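Local coordinates for protein mitochondrial edited mRNA stability factor 1 (Trypanosoma brucei, PDB 6NL1) that probably processes the 5' ends of mitochondrial mRNAs, using a Nudix-type domain, and takes part in stabilising edited transcripts, at residues Arg112-Pro117 with Tyr285-Pro289; Tyr164-Asp168 with Tyr278-Pro282; Glu120-Leu125 with Trp243-Tyr247. All blocks are in the same frame, centred on the assembly; numbering follows the deposited sequence.

All three interactions join parts flanking the four-stranded antiparallel sheet to loops of the Nudix domain. Interactions 1 and 2 use two segments of one loop, between strands 272-277 and 290-296, and meet in the R112-D168 salt bridge. Interactions 1 and 3 adjoin along the chain: the carbonyl of S115 accepts hydrogen bonds from W121 N and A122 N. Interaction 3 is the buried one, with two tryptophans and two direct hydrogen bonds; interaction 1, partly buried, hydrogen-bonds an arginine to one backbone carbonyl; interaction 2, farthest from the chain centre, combines proline and alanine packing with water bridges. Its centre lies about 22 Å from that of interaction 3.

Interaction 1 (Arg112-Pro117 with Tyr285-Pro289)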
loop_
_atom_site.group_PDB
_atom_site.type_symbol
_atom_site.label_atom_id
_atom_site.label_comp_id
_atom_site.label_asym_id
_atom_site.label_seq_id
_atom_site.Cartn_x
_atom_site.Cartn_y
_atom_site.Cartn_z
ATOM N N ARG A 112 -10.329 3.733 -6.814
ATOM C CA ARG A 112 -9.148 3.333 -6.067
ATOM C C ARG A 112 -8.363 2.236 -6.794
ATOM O O ARG A 112 -7.184 2.038 -6.523
ATOM C CB ARG A 112 -9.513 2.887 -4.660
ATOM C CG ARG A 112 -10.109 1.499 -4.594
ATOM C CD ARG A 112 -10.249 1.085 -3.147
ATOM N NE ARG A 112 -11.061 2.052 -2.431
ATOM C CZ ARG A 112 -12.300 1.815 -2.015
ATOM N NH1 ARG A 112 -12.848 0.623 -2.225
ATOM N NH2 ARG A 112 -12.977 2.769 -1.380
ATOM N N LYS A 113 -9.008 1.540 -7.725
ATOM C CA LYS A 113 -8.364 0.433 -8.440
ATOM C C LYS A 113 -7.425 0.892 -9.546
ATOM O O LYS A 113 -6.618 0.109 -10.042
ATOM C CB LYS A 113 -9.417 -0.526 -9.004
ATOM C CG LYS A 113 -10.264 -1.193 -7.898
ATOM C CD LYS A 113 -11.311 -2.136 -8.486
ATOM C CE LYS A 113 -12.072 -2.883 -7.396
ATOM N NZ LYS A 113 -13.061 -3.817 -8.012
ATOM N N VAL A 114 -7.539 2.158 -9.935
ATOM C CA VAL A 114 -6.708 2.699 -10.996
ATOM C C VAL A 114 -5.767 3.750 -10.435
ATOM O O VAL A 114 -5.053 4.419 -11.177
ATOM C CB VAL A 114 -7.548 3.341 -12.120
ATOM C CG1 VAL A 114 -8.492 2.312 -12.719
ATOM C CG2 VAL A 114 -8.316 4.547 -11.597
ATOM N N SER A 115 -5.755 3.902 -9.119
ATOM C CA SER A 115 -4.961 4.970 -8.525
ATOM C C SER A 115 -4.033 4.436 -7.455
ATOM O O SER A 115 -2.851 4.220 -7.712
ATOM C CB SER A 115 -5.874 6.058 -7.959
ATOM O OG SER A 115 -6.887 5.478 -7.151
ATOM N N GLY A 116 -4.576 4.216 -6.257
ATOM C CA GLY A 116 -3.791 3.726 -5.144
ATOM C C GLY A 116 -3.402 4.836 -4.179
ATOM O O GLY A 116 -3.171 5.962 -4.600
ATOM N N PRO A 117 -3.310 4.516 -2.877
ATOM C CA PRO A 117 -2.966 5.535 -1.875
ATOM C C PRO A 117 -1.702 6.306 -2.247
ATOM O O PRO A 117 -1.664 7.522 -2.074
ATOM C CB PRO A 117 -2.734 4.715 -0.596
ATOM C CG PRO A 117 -3.523 3.463 -0.801
ATOM C CD PRO A 117 -3.441 3.172 -2.282
ATOM N N TYR A 285 -10.997 7.582 1.336
ATOM C CA TYR A 285 -11.641 6.776 0.300
ATOM C C TYR A 285 -10.641 6.065 -0.604
ATOM O O TYR A 285 -11.029 5.198 -1.390
ATOM C CB TYR A 285 -12.549 7.664 -0.562
ATOM C CG TYR A 285 -11.797 8.860 -1.102
ATOM C CD1 TYR A 285 -10.985 8.751 -2.226
ATOM C CD2 TYR A 285 -11.864 10.090 -0.459
ATOM C CE1 TYR A 285 -10.263 9.857 -2.708
ATOM C CE2 TYR A 285 -11.165 11.181 -0.928
ATOM C CZ TYR A 285 -10.362 11.066 -2.046
ATOM O OH TYR A 285 -9.665 12.179 -2.486
ATOM N N TRP A 286 -9.367 6.442 -0.504
ATOM C CA TRP A 286 -8.295 5.803 -1.282
ATOM C C TRP A 286 -7.829 4.458 -0.699
ATOM O O TRP A 286 -7.147 3.688 -1.377
ATOM C CB TRP A 286 -7.079 6.741 -1.366
ATOM C CG TRP A 286 -6.648 7.234 -0.030
ATOM C CD1 TRP A 286 -5.810 6.603 0.853
ATOM C CD2 TRP A 286 -7.039 8.464 0.597
ATOM N NE1 TRP A 286 -5.658 7.364 1.989
ATOM C CE2 TRP A 286 -6.401 8.512 1.855
ATOM C CE3 TRP A 286 -7.860 9.532 0.209
ATOM C CZ2 TRP A 286 -6.568 9.584 2.731
ATOM C CZ3 TRP A 286 -8.022 10.592 1.074
ATOM C CH2 TRP A 286 -7.383 10.612 2.323
ATOM N N ARG A 287 -8.155 4.190 0.563
ATOM C CA ARG A 287 -7.594 3.023 1.253
ATOM C C ARG A 287 -8.001 1.747 0.566
ATOM O O ARG A 287 -9.128 1.629 0.096
ATOM C CB ARG A 287 -8.070 2.963 2.695
ATOM C CG ARG A 287 -7.556 4.086 3.560
ATOM C CD ARG A 287 -7.953 3.826 5.034
ATOM N NE ARG A 287 -6.729 3.928 5.788
ATOM C CZ ARG A 287 -6.267 3.026 6.631
ATOM N NH1 ARG A 287 -6.958 1.929 6.915
ATOM N NH2 ARG A 287 -5.104 3.263 7.209
ATOM N N VAL A 288 -7.093 0.779 0.519
ATOM C CA VAL A 288 -7.399 -0.473 -0.166
ATOM C C VAL A 288 -7.339 -1.650 0.801
ATOM O O VAL A 288 -6.728 -1.559 1.869
ATOM C CB VAL A 288 -6.417 -0.738 -1.327
ATOM C CG1 VAL A 288 -6.541 0.351 -2.387
ATOM C CG2 VAL A 288 -4.983 -0.835 -0.797
ATOM N N PRO A 289 -7.973 -2.764 0.423
ATOM C CA PRO A 289 -7.822 -3.988 1.211
ATOM C C PRO A 289 -6.363 -4.452 1.263
ATOM O O PRO A 289 -5.571 -4.240 0.341
ATOM C CB PRO A 289 -8.675 -5.010 0.445
ATOM C CG PRO A 289 -9.692 -4.166 -0.323
ATOM C CD PRO A 289 -8.896 -2.938 -0.715
#
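R112 reaches across to the backbone of the other loop: its NH2 donates a hydrogen bond to Y285 O at 3.1 Å, and its NE adds a weak one to the same Y285 O at 3.3 Å. That carbonyl lies at the guanidinium edge, near its plane, whereas R287 O sits over one face, 3.2 Å from R112 NE but at an angle too poor for a hydrogen bond. The guanidinium therefore rests in a curl of backbone carbonyls. R112 NH1 faces elsewhere and forms a salt bridge with D168, which ties interaction 1 to interaction 2. The meeting loops belong to different parts of the fold. Segment 112-117 connects helix 108-111 to helix 120-129 beside the antiparallel sheet, while 285-289 leads into strand 290-296 of the Nudix domain and includes V288, a GDP-contacting residue in another structure of this protein; no GDP is bound here. Beyond the polar core, V288 CG1 packs against the arginine's aliphatic part, 3.9 Å from R112 CD, and lies 4.2 Å from P117 CD. P117 is the other main packing residue: its CG is 3.7 Å from W286 O, and its CB is 3.9 Å from W286 CD1 of the indole. The chain approaches P117 through G116 (phi 101°), where a CB would jam against S115 O, which by itself calls for glycine. Outside the two segments, D231 accepts a hydrogen bond from W286 NE1 and forms a salt bridge with R287, whose CA-CB bond points away from segment 112-117.

Interaction 2 (Tyr164-Asp168 with Tyr278-Pro282)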
loop_
_atom_site.group_PDB
_atom_site.type_symbol
_atom_site.label_atom_id
_atom_site.label_comp_id
_atom_site.label_asym_id
_atom_site.label_seq_id
_atom_site.Cartn_x
_atom_site.Cartn_y
_atom_site.Cartn_z
ATOM N N TYR A 164 -21.464 10.403 3.437
ATOM C CA TYR A 164 -21.532 9.145 2.699
ATOM C C TYR A 164 -21.608 8.001 3.700
ATOM O O TYR A 164 -21.018 8.076 4.771
ATOM C CB TYR A 164 -20.290 8.958 1.819
ATOM C CG TYR A 164 -20.254 9.822 0.575
ATOM C CD1 TYR A 164 -21.042 9.519 -0.535
ATOM C CD2 TYR A 164 -19.413 10.925 0.500
ATOM C CE1 TYR A 164 -21.003 10.306 -1.679
ATOM C CE2 TYR A 164 -19.367 11.717 -0.639
ATOM C CZ TYR A 164 -20.157 11.403 -1.722
ATOM O OH TYR A 164 -20.095 12.192 -2.841
ATOM N N GLU A 165 -22.319 6.940 3.347
ATOM C CA GLU A 165 -22.427 5.778 4.221
ATOM C C GLU A 165 -21.070 5.114 4.396
ATOM O O GLU A 165 -20.673 4.795 5.513
ATOM C CB GLU A 165 -23.407 4.756 3.638
ATOM C CG GLU A 165 -24.812 5.279 3.398
ATOM C CD GLU A 165 -25.722 5.071 4.589
ATOM O OE1 GLU A 165 -25.221 4.684 5.666
ATOM O OE2 GLU A 165 -26.944 5.290 4.442
ATOM N N THR A 166 -20.370 4.889 3.282
ATOM C CA THR A 166 -19.068 4.222 3.302
ATOM C C THR A 166 -18.124 4.842 2.272
ATOM O O THR A 166 -18.564 5.512 1.336
ATOM C CB THR A 166 -19.180 2.710 2.960
ATOM O OG1 THR A 166 -19.450 2.560 1.563
ATOM C CG2 THR A 166 -20.287 2.018 3.764
ATOM N N ALA A 167 -16.825 4.596 2.435
ATOM C CA ALA A 167 -15.824 5.031 1.459
ATOM C C ALA A 167 -16.194 4.610 0.035
ATOM O O ALA A 167 -15.997 5.366 -0.923
ATOM C CB ALA A 167 -14.463 4.476 1.819
ATOM N N ASP A 168 -16.711 3.394 -0.110
ATOM C CA ASP A 168 -17.097 2.894 -1.430
ATOM C C ASP A 168 -18.063 3.817 -2.162
ATOM O O ASP A 168 -18.035 3.894 -3.392
ATOM C CB ASP A 168 -17.680 1.476 -1.338
ATOM C CG ASP A 168 -16.598 0.409 -1.227
ATOM O OD1 ASP A 168 -15.411 0.750 -1.403
ATOM O OD2 ASP A 168 -16.936 -0.764 -0.971
ATOM N N TYR A 278 -9.714 -4.716 5.813
ATOM C CA TYR A 278 -10.148 -3.532 5.107
ATOM C C TYR A 278 -10.953 -2.674 6.065
ATOM O O TYR A 278 -12.146 -2.904 6.274
ATOM C CB TYR A 278 -10.991 -3.902 3.894
ATOM C CG TYR A 278 -11.513 -2.695 3.149
ATOM C CD1 TYR A 278 -10.639 -1.758 2.589
ATOM C CD2 TYR A 278 -12.882 -2.484 3.007
ATOM C CE1 TYR A 278 -11.126 -0.642 1.906
ATOM C CE2 TYR A 278 -13.376 -1.378 2.329
ATOM C CZ TYR A 278 -12.497 -0.459 1.782
ATOM O OH TYR A 278 -13.007 0.633 1.109
ATOM N N GLN A 279 -10.280 -1.706 6.672
ATOM C CA GLN A 279 -10.904 -0.826 7.643
ATOM C C GLN A 279 -10.735 0.596 7.137
ATOM O O GLN A 279 -9.619 1.048 6.947
ATOM C CB GLN A 279 -10.209 -0.960 8.996
ATOM C CG GLN A 279 -10.803 -0.065 10.055
ATOM C CD GLN A 279 -12.297 -0.288 10.199
ATOM O OE1 GLN A 279 -12.742 -1.422 10.365
ATOM N NE2 GLN A 279 -13.081 0.792 10.122
ATOM N N THR A 280 -11.832 1.306 6.916
ATOM C CA THR A 280 -11.717 2.662 6.396
ATOM C C THR A 280 -12.931 3.526 6.734
ATOM O O THR A 280 -13.899 3.046 7.313
ATOM C CB THR A 280 -11.530 2.654 4.869
ATOM O OG1 THR A 280 -11.147 3.963 4.430
ATOM C CG2 THR A 280 -12.829 2.225 4.164
ATOM N N VAL A 281 -12.856 4.798 6.352
ATOM C CA VAL A 281 -13.919 5.772 6.545
ATOM C C VAL A 281 -14.020 6.582 5.252
ATOM O O VAL A 281 -13.079 6.592 4.465
ATOM C CB VAL A 281 -13.607 6.709 7.725
ATOM C CG1 VAL A 281 -13.633 5.937 9.037
ATOM C CG2 VAL A 281 -12.245 7.379 7.525
ATOM N N PRO A 282 -15.163 7.244 5.021
ATOM C CA PRO A 282 -15.353 7.950 3.749
ATOM C C PRO A 282 -14.251 8.960 3.444
ATOM O O PRO A 282 -13.891 9.129 2.276
ATOM C CB PRO A 282 -16.701 8.660 3.944
ATOM C CG PRO A 282 -17.437 7.781 4.919
ATOM C CD PRO A 282 -16.378 7.279 5.864
HETATM O O HOH W 1 -16.322 3.702 5.125
HETATM O O HOH W 2 -16.087 1.149 1.821
#
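Y278 begins the contact; its CA-CB bond points toward 164-168. Its OH lies 4.2 Å from A167 CB and 3.5 Å from D168 OD1. Water 2 also spans this gap, hydrogen-bonded to D168 N at 3.0 Å and to Y278 OH at 3.2 Å. The carboxylate of D168 has its strong partner in R112, with which it forms a salt bridge. At T280, CG2 meets A167 CB at 3.6 Å, and the backbone is bridged by water 1, which accepts from A167 N at 2.9 Å and donates weakly to T280 O at 3.3 Å. Both are loop segments, though 164-168, running toward strand 171-178 of the antiparallel sheet, enters a 3-10 segment at A167; 278-282 follows strand 272-277 of the Nudix domain and includes Q279, which contacts GDP in another structure of this protein. V281 contributes its backbone, with V281 O 3.7 Å from A167 CB. P282 finishes the run at very close backbone range: P282 CA is 3.7 Å from A167 CA. The proline ring lies against Y164-T166, its CG 3.6 Å from Y164 O and its CB 4.2 Å from Y164 CB.

Interaction 3 (Glu120-Leu125 with Trp243-Tyr247); sequences EWAAEL and WTLLY
Segment 120-125 is helical, with L125 N hydrogen-bonded to W121 O at 2.9 Å; segment 243-247 is irregular, extended from W243 to L246 before Y247 takes positive phi (76°). The CA atoms of E120 and W243 are 7.7 Å apart, those of W121 and L245 7.5 Å. W121 (chi1 m, chi2 -69°) donates from NE1 to T244 O at 2.7 Å. E124 (chi1 t, chi2 t) accepts from L246 N at OE1, 3.0 Å, near-linear. By sequence and position, segment 243-247 is probably the loop of a degenerate Nudix box before helix 250-262, a family signature on which helix 120-129 probably docks. W243 (chi1 p, chi2 87°) turns its edge to the face of W121 in an offset edge-to-face pair, five-membered ring centroids 5.2 Å apart, planes at 78°. E120 CG makes a CH-pi contact 3.4 Å from the W243 six-membered ring centroid, while E120 OE2 is hydrogen-bonded to Y200 OH. L246 (m, t) puts CD2 4.2 Å from W121 CD1 and CD1 4.1 Å from L125 CD2. Water 3 donates to E120 O (2.9 Å) and E124 OE1 (3.0 Å) and accepts from W243 NE1 (2.8 Å); water 4 donates to E124 OE2 and L246 O, both 2.6 Å.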
loop_
_atom_site.group_PDB
_atom_site.type_symbol
_atom_site.label_atom_id
_atom_site.label_comp_id
_atom_site.label_asym_id
_atom_site.label_seq_id
_atom_site.Cartn_x
_atom_site.Cartn_y
_atom_site.Cartn_z
ATOM N N GLU A 120 0.293 3.809 -6.660
ATOM C CA GLU A 120 0.822 2.521 -7.081
ATOM C C GLU A 120 0.324 2.127 -8.474
ATOM O O GLU A 120 1.106 1.686 -9.309
ATOM C CB GLU A 120 0.425 1.428 -6.072
ATOM C CG GLU A 120 1.149 1.536 -4.740
ATOM C CD GLU A 120 0.425 2.406 -3.716
ATOM O OE1 GLU A 120 -0.507 3.173 -4.074
ATOM O OE2 GLU A 120 0.803 2.313 -2.534
ATOM N N TRP A 121 -0.979 2.269 -8.714
ATOM C CA TRP A 121 -1.559 1.844 -9.990
ATOM C C TRP A 121 -1.611 2.959 -11.032
ATOM O O TRP A 121 -1.435 2.701 -12.219
ATOM C CB TRP A 121 -2.914 1.136 -9.780
ATOM C CG TRP A 121 -2.687 -0.089 -8.962
ATOM C CD1 TRP A 121 -2.032 -1.217 -9.356
ATOM C CD2 TRP A 121 -3.025 -0.280 -7.586
ATOM N NE1 TRP A 121 -1.958 -2.110 -8.320
ATOM C CE2 TRP A 121 -2.561 -1.561 -7.218
ATOM C CE3 TRP A 121 -3.692 0.500 -6.631
ATOM C CZ2 TRP A 121 -2.735 -2.081 -5.934
ATOM C CZ3 TRP A 121 -3.866 -0.018 -5.356
ATOM C CH2 TRP A 121 -3.386 -1.299 -5.019
ATOM N N ALA A 122 -1.817 4.193 -10.585
ATOM C CA ALA A 122 -1.714 5.346 -11.474
ATOM C C ALA A 122 -0.345 5.388 -12.168
ATOM O O ALA A 122 -0.259 5.587 -13.385
ATOM C CB ALA A 122 -1.972 6.643 -10.699
ATOM N N ALA A 123 0.720 5.191 -11.393
ATOM C CA ALA A 123 2.075 5.186 -11.935
ATOM C C ALA A 123 2.300 4.028 -12.906
ATOM O O ALA A 123 3.001 4.183 -13.906
ATOM C CB ALA A 123 3.122 5.155 -10.815
ATOM N N GLU A 124 1.708 2.870 -12.628
ATOM C CA GLU A 124 1.843 1.757 -13.564
ATOM C C GLU A 124 1.138 2.062 -14.887
ATOM O O GLU A 124 1.645 1.748 -15.966
ATOM C CB GLU A 124 1.335 0.429 -12.988
ATOM C CG GLU A 124 1.635 -0.714 -13.952
ATOM C CD GLU A 124 1.218 -2.093 -13.472
ATOM O OE1 GLU A 124 0.654 -2.234 -12.366
ATOM O OE2 GLU A 124 1.464 -3.049 -14.235
ATOM N N LEU A 125 -0.036 2.672 -14.796
ATOM C CA LEU A 125 -0.770 3.089 -15.987
ATOM C C LEU A 125 0.037 4.097 -16.804
ATOM O O LEU A 125 0.051 4.042 -18.033
ATOM C CB LEU A 125 -2.139 3.669 -15.594
ATOM C CG LEU A 125 -3.130 2.596 -15.094
ATOM C CD1 LEU A 125 -4.309 3.187 -14.333
ATOM C CD2 LEU A 125 -3.625 1.758 -16.251
ATOM N N TRP A 243 2.411 -4.432 -3.060
ATOM C CA TRP A 243 1.119 -4.465 -3.749
ATOM C C TRP A 243 1.122 -5.346 -5.004
ATOM O O TRP A 243 2.177 -5.672 -5.553
ATOM C CB TRP A 243 0.659 -3.045 -4.104
ATOM C CG TRP A 243 1.511 -2.378 -5.156
ATOM C CD1 TRP A 243 1.363 -2.471 -6.518
ATOM C CD2 TRP A 243 2.649 -1.528 -4.935
ATOM N NE1 TRP A 243 2.340 -1.725 -7.152
ATOM C CE2 TRP A 243 3.139 -1.140 -6.203
ATOM C CE3 TRP A 243 3.296 -1.052 -3.789
ATOM C CZ2 TRP A 243 4.243 -0.302 -6.354
ATOM C CZ3 TRP A 243 4.390 -0.214 -3.938
ATOM C CH2 TRP A 243 4.859 0.145 -5.212
ATOM N N THR A 244 -0.070 -5.728 -5.450
ATOM C CA THR A 244 -0.233 -6.459 -6.702
ATOM C C THR A 244 -0.091 -5.526 -7.906
ATOM O O THR A 244 -0.779 -4.513 -7.998
ATOM C CB THR A 244 -1.631 -7.100 -6.800
ATOM O OG1 THR A 244 -2.624 -6.079 -6.642
ATOM C CG2 THR A 244 -1.838 -8.160 -5.709
ATOM N N LEU A 245 0.804 -5.871 -8.827
ATOM C CA LEU A 245 0.856 -5.214 -10.129
ATOM C C LEU A 245 -0.398 -5.595 -10.914
ATOM O O LEU A 245 -1.061 -6.595 -10.602
ATOM C CB LEU A 245 2.113 -5.650 -10.900
ATOM C CG LEU A 245 3.459 -5.354 -10.232
ATOM C CD1 LEU A 245 4.595 -6.102 -10.912
ATOM C CD2 LEU A 245 3.728 -3.862 -10.234
ATOM N N LEU A 246 -0.738 -4.807 -11.925
ATOM C CA LEU A 246 -1.834 -5.184 -12.812
ATOM C C LEU A 246 -1.562 -6.586 -13.366
ATOM O O LEU A 246 -0.429 -6.898 -13.740
ATOM C CB LEU A 246 -1.978 -4.169 -13.953
ATOM C CG LEU A 246 -2.387 -2.745 -13.554
ATOM C CD1 LEU A 246 -2.380 -1.811 -14.749
ATOM C CD2 LEU A 246 -3.758 -2.750 -12.890
ATOM N N TYR A 247 -2.597 -7.425 -13.382
ATOM C CA TYR A 247 -2.523 -8.788 -13.919
ATOM C C TYR A 247 -1.799 -9.782 -13.007
ATOM O O TYR A 247 -1.730 -10.971 -13.312
ATOM C CB TYR A 247 -1.891 -8.807 -15.321
ATOM C CG TYR A 247 -2.701 -8.056 -16.351
ATOM C CD1 TYR A 247 -3.858 -8.605 -16.892
ATOM C CD2 TYR A 247 -2.309 -6.795 -16.781
ATOM C CE1 TYR A 247 -4.608 -7.915 -17.832
ATOM C CE2 TYR A 247 -3.050 -6.097 -17.722
ATOM C CZ TYR A 247 -4.199 -6.662 -18.242
ATOM O OH TYR A 247 -4.941 -5.977 -19.179
HETATM O O HOH W 3 1.722 -1.065 -9.787
HETATM O O HOH W 4 1.649 -5.639 -14.657
#